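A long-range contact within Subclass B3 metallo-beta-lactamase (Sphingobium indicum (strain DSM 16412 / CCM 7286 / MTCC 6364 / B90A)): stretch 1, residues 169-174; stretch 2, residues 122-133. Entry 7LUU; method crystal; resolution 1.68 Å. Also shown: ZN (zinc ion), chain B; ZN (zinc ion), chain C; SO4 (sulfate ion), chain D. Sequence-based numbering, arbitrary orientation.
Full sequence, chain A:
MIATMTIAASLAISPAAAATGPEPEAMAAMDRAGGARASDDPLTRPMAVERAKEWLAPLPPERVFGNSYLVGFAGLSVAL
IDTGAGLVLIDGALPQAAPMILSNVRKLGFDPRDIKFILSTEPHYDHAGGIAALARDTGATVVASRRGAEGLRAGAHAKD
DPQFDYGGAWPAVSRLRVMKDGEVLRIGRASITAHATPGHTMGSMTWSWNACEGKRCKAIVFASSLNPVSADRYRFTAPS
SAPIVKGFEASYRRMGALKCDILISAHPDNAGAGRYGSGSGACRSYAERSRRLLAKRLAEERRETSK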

# COMPACT_ATOMS: atom_id res chain seq x y z
N ALA A 169 -11.14 -9.63 11.62
CA ALA A 169 -10.28 -10.55 10.88
C ALA A 169 -10.55 -10.38 9.40
O ALA A 169 -11.66 -10.01 9.00
CB ALA A 169 -10.55 -12.01 11.31
N TRP A 170 -9.54 -10.63 8.60
CA TRP A 170 -9.70 -10.52 7.16
C TRP A 170 -8.88 -11.63 6.51
O TRP A 170 -8.15 -12.34 7.23
CB TRP A 170 -9.28 -9.12 6.65
CG TRP A 170 -8.00 -8.56 7.26
CD1 TRP A 170 -6.74 -8.63 6.71
CD2 TRP A 170 -7.90 -7.85 8.48
NE1 TRP A 170 -5.85 -7.96 7.55
CE2 TRP A 170 -6.55 -7.53 8.67
CE3 TRP A 170 -8.86 -7.49 9.49
CZ2 TRP A 170 -6.09 -6.82 9.80
CZ3 TRP A 170 -8.40 -6.76 10.62
CH2 TRP A 170 -7.02 -6.46 10.76
N PRO A 171 -9.02 -11.87 5.20
CA PRO A 171 -8.38 -13.05 4.58
C PRO A 171 -6.88 -13.12 4.86
O PRO A 171 -6.11 -12.17 4.55
CB PRO A 171 -8.69 -12.87 3.08
CG PRO A 171 -10.06 -12.08 3.12
CD PRO A 171 -9.88 -11.13 4.24
N ALA A 172 -6.42 -14.26 5.37
CA ALA A 172 -5.01 -14.43 5.67
C ALA A 172 -4.23 -14.90 4.45
O ALA A 172 -4.76 -15.58 3.57
CB ALA A 172 -4.80 -15.42 6.82
N VAL A 173 -2.95 -14.55 4.42
CA VAL A 173 -2.07 -14.88 3.30
C VAL A 173 -1.02 -15.85 3.81
O VAL A 173 -0.40 -15.59 4.84
CB VAL A 173 -1.36 -13.60 2.79
CG1 VAL A 173 -0.33 -13.90 1.63
CG2 VAL A 173 -2.34 -12.58 2.35
N SER A 174 -0.68 -16.82 2.99
CA SER A 174 0.35 -17.75 3.42
C SER A 174 1.59 -17.70 2.55
O SER A 174 2.68 -17.99 3.05
CB SER A 174 -0.21 -19.19 3.45
OG SER A 174 -1.00 -19.45 2.29
ZN ZN B . -4.24 1.05 7.58
ZN ZN C . -5.98 2.50 4.60
S SO4 D . -13.13 -1.15 11.49
O1 SO4 D . -13.66 -1.73 12.72
O2 SO4 D . -13.26 0.31 11.50
O3 SO4 D . -11.71 -1.50 11.43
O4 SO4 D . -13.86 -1.69 10.33
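Stretch 2 (122-133) EPHYDHAGGIAA

Two segments distant in sequence can be joined without a single direct hydrogen bond, provided their shapes agree, and the contact between residues 169-174 and 122-133 of this metallo-beta-lactamase is a compact example. Stretch 1 is extended from Ala169 to Val173, with no regular helix or strand. Stretch 2 begins as a loop, coils through a weakly bonded helical turn at about 125-128, and is helical again over 131-133, in a helix that continues beyond the stretch. The two run in the same general sense: Trp170 lies by Tyr125, Pro171 by Gly129 and Val173 by Ala132, with CA atoms 6.0, 6.0 and 5.2 Å apart. Because stretch 2 is coiled and stretch 1 extended, seven steps of the former are matched by three of the latter.

The largest bump is Trp170. Its chi1 in the p well and chi2 of 96° lay the indole along the start of the coil, so that one face meets the backbone of His124 and the CB of Tyr125. Trp170 CG approaches Tyr125 CB to 3.5 Å, and that CB stands over the five-membered ring, 3.9 Å from its centroid, in a CH-pi contact. At the edge of the indole, near its plane, Trp170 CZ2 comes within 3.4 Å of Pro123 O. The Tyr125 ring does not lie flat on its neighbour: its plane is inclined by 57° to the six-membered ring of Trp170, and although its CB points toward stretch 1, the end of the side chain leads away, where Tyr125 OH donates a 2.7 Å hydrogen bond to O4 of the sulfate.

Farther along, the partners are small. Pro171 CG lies 3.5 Å from Gly129 O; an ideal CB on this glycine would stay 4.9 Å from Pro171 CD but would clash with Tyr125 O within its own stretch. Next comes Ala132, whose methyl is a small knob directed at the extended chain: its CB lies 3.9 Å from Pro171 CB and 3.4 Å from Ala172 O. Ala172 itself turns its side chain away. Val173, chi1 in t, has its CA-to-CB bond sideways to stretch 2, and its CG2 lies 4.0 Å from Ile131 CG2 and 4.2 Å from Ala132 CB.

The polar link is indirect. One water donates to Pro171 O (2.8 Å from the water O) and Ala128 O (2.7 Å from the same atom), and accepts from Ala132 N at 2.8 Å, bridging the two backbones beside the apolar packing. In all, 411 Å² is buried, counting both sides.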

# COMPACT_ATOMS: atom_id res chain seq x y z
N GLU A 122 0.71 -2.50 3.61
CA GLU A 122 0.32 -2.62 5.03
C GLU A 122 -0.72 -3.71 5.24
O GLU A 122 -1.57 -3.98 4.36
CB GLU A 122 -0.24 -1.30 5.59
CG GLU A 122 -1.55 -0.84 4.83
CD GLU A 122 -2.25 0.31 5.55
OE1 GLU A 122 -1.94 1.49 5.18
OE2 GLU A 122 -3.10 0.07 6.41
N PRO A 123 -0.74 -4.32 6.42
CA PRO A 123 -1.60 -5.47 6.66
C PRO A 123 -2.92 -5.05 7.32
O PRO A 123 -3.26 -5.47 8.43
CB PRO A 123 -0.73 -6.36 7.56
CG PRO A 123 -0.02 -5.36 8.40
CD PRO A 123 0.28 -4.15 7.51
N HIS A 124 -3.66 -4.14 6.66
CA HIS A 124 -4.98 -3.75 7.08
C HIS A 124 -5.95 -4.12 5.96
O HIS A 124 -5.54 -4.21 4.78
CB HIS A 124 -5.05 -2.24 7.30
CG HIS A 124 -4.47 -1.80 8.60
ND1 HIS A 124 -4.34 -0.47 8.92
CD2 HIS A 124 -4.04 -2.51 9.68
CE1 HIS A 124 -3.84 -0.38 10.16
NE2 HIS A 124 -3.66 -1.60 10.65
N TYR A 125 -7.21 -4.38 6.34
CA TYR A 125 -8.08 -5.00 5.34
C TYR A 125 -8.45 -4.10 4.15
O TYR A 125 -8.90 -4.64 3.12
CB TYR A 125 -9.35 -5.55 6.06
CG TYR A 125 -10.33 -4.49 6.55
CD1 TYR A 125 -11.13 -3.81 5.64
CD2 TYR A 125 -10.47 -4.19 7.91
CE1 TYR A 125 -12.03 -2.89 6.04
CE2 TYR A 125 -11.41 -3.27 8.33
CZ TYR A 125 -12.16 -2.61 7.39
OH TYR A 125 -13.10 -1.67 7.79
N ASP A 126 -8.24 -2.77 4.23
CA ASP A 126 -8.56 -1.94 3.07
C ASP A 126 -7.42 -1.90 2.07
O ASP A 126 -7.58 -1.34 0.98
CB ASP A 126 -8.95 -0.49 3.49
CG ASP A 126 -7.90 0.20 4.39
OD1 ASP A 126 -7.26 -0.46 5.25
OD2 ASP A 126 -7.75 1.45 4.27
N HIS A 127 -6.26 -2.53 2.37
CA HIS A 127 -5.18 -2.66 1.40
C HIS A 127 -4.77 -4.09 1.18
O HIS A 127 -4.32 -4.43 0.10
CB HIS A 127 -3.92 -1.84 1.85
CG HIS A 127 -4.28 -0.44 2.27
ND1 HIS A 127 -4.38 0.58 1.34
CD2 HIS A 127 -4.68 0.08 3.45
CE1 HIS A 127 -4.81 1.69 1.95
NE2 HIS A 127 -4.99 1.41 3.23
N ALA A 128 -4.92 -4.94 2.19
CA ALA A 128 -4.56 -6.33 2.03
C ALA A 128 -5.77 -7.25 1.88
O ALA A 128 -5.57 -8.44 1.69
CB ALA A 128 -3.73 -6.79 3.24
N GLY A 129 -6.97 -6.72 2.04
CA GLY A 129 -8.15 -7.56 2.10
C GLY A 129 -8.32 -8.47 0.90
O GLY A 129 -8.74 -9.63 1.07
N GLY A 130 -8.01 -7.98 -0.29
CA GLY A 130 -8.16 -8.78 -1.49
C GLY A 130 -6.94 -9.54 -1.90
O GLY A 130 -6.97 -10.25 -2.92
N ILE A 131 -5.84 -9.43 -1.16
CA ILE A 131 -4.58 -10.04 -1.62
C ILE A 131 -4.63 -11.56 -1.64
O ILE A 131 -4.16 -12.19 -2.58
CB ILE A 131 -3.43 -9.52 -0.74
CG1 ILE A 131 -3.11 -8.06 -1.10
CG2 ILE A 131 -2.19 -10.35 -0.95
CD1 ILE A 131 -1.89 -7.50 -0.24
N ALA A 132 -5.17 -12.19 -0.60
CA ALA A 132 -5.26 -13.64 -0.61
C ALA A 132 -6.02 -14.16 -1.81
O ALA A 132 -5.61 -15.14 -2.45
CB ALA A 132 -5.92 -14.14 0.68
N ALA A 133 -7.16 -13.53 -2.14
CA ALA A 133 -7.91 -13.97 -3.30
C ALA A 133 -7.09 -13.79 -4.56
O ALA A 133 -7.14 -14.63 -5.48
CB ALA A 133 -9.23 -13.19 -3.40
O HOH W 1 -4.28 3.45 5.29
O HOH W 2 -5.83 1.32 6.51
O HOH W 3 -5.67 -11.10 1.96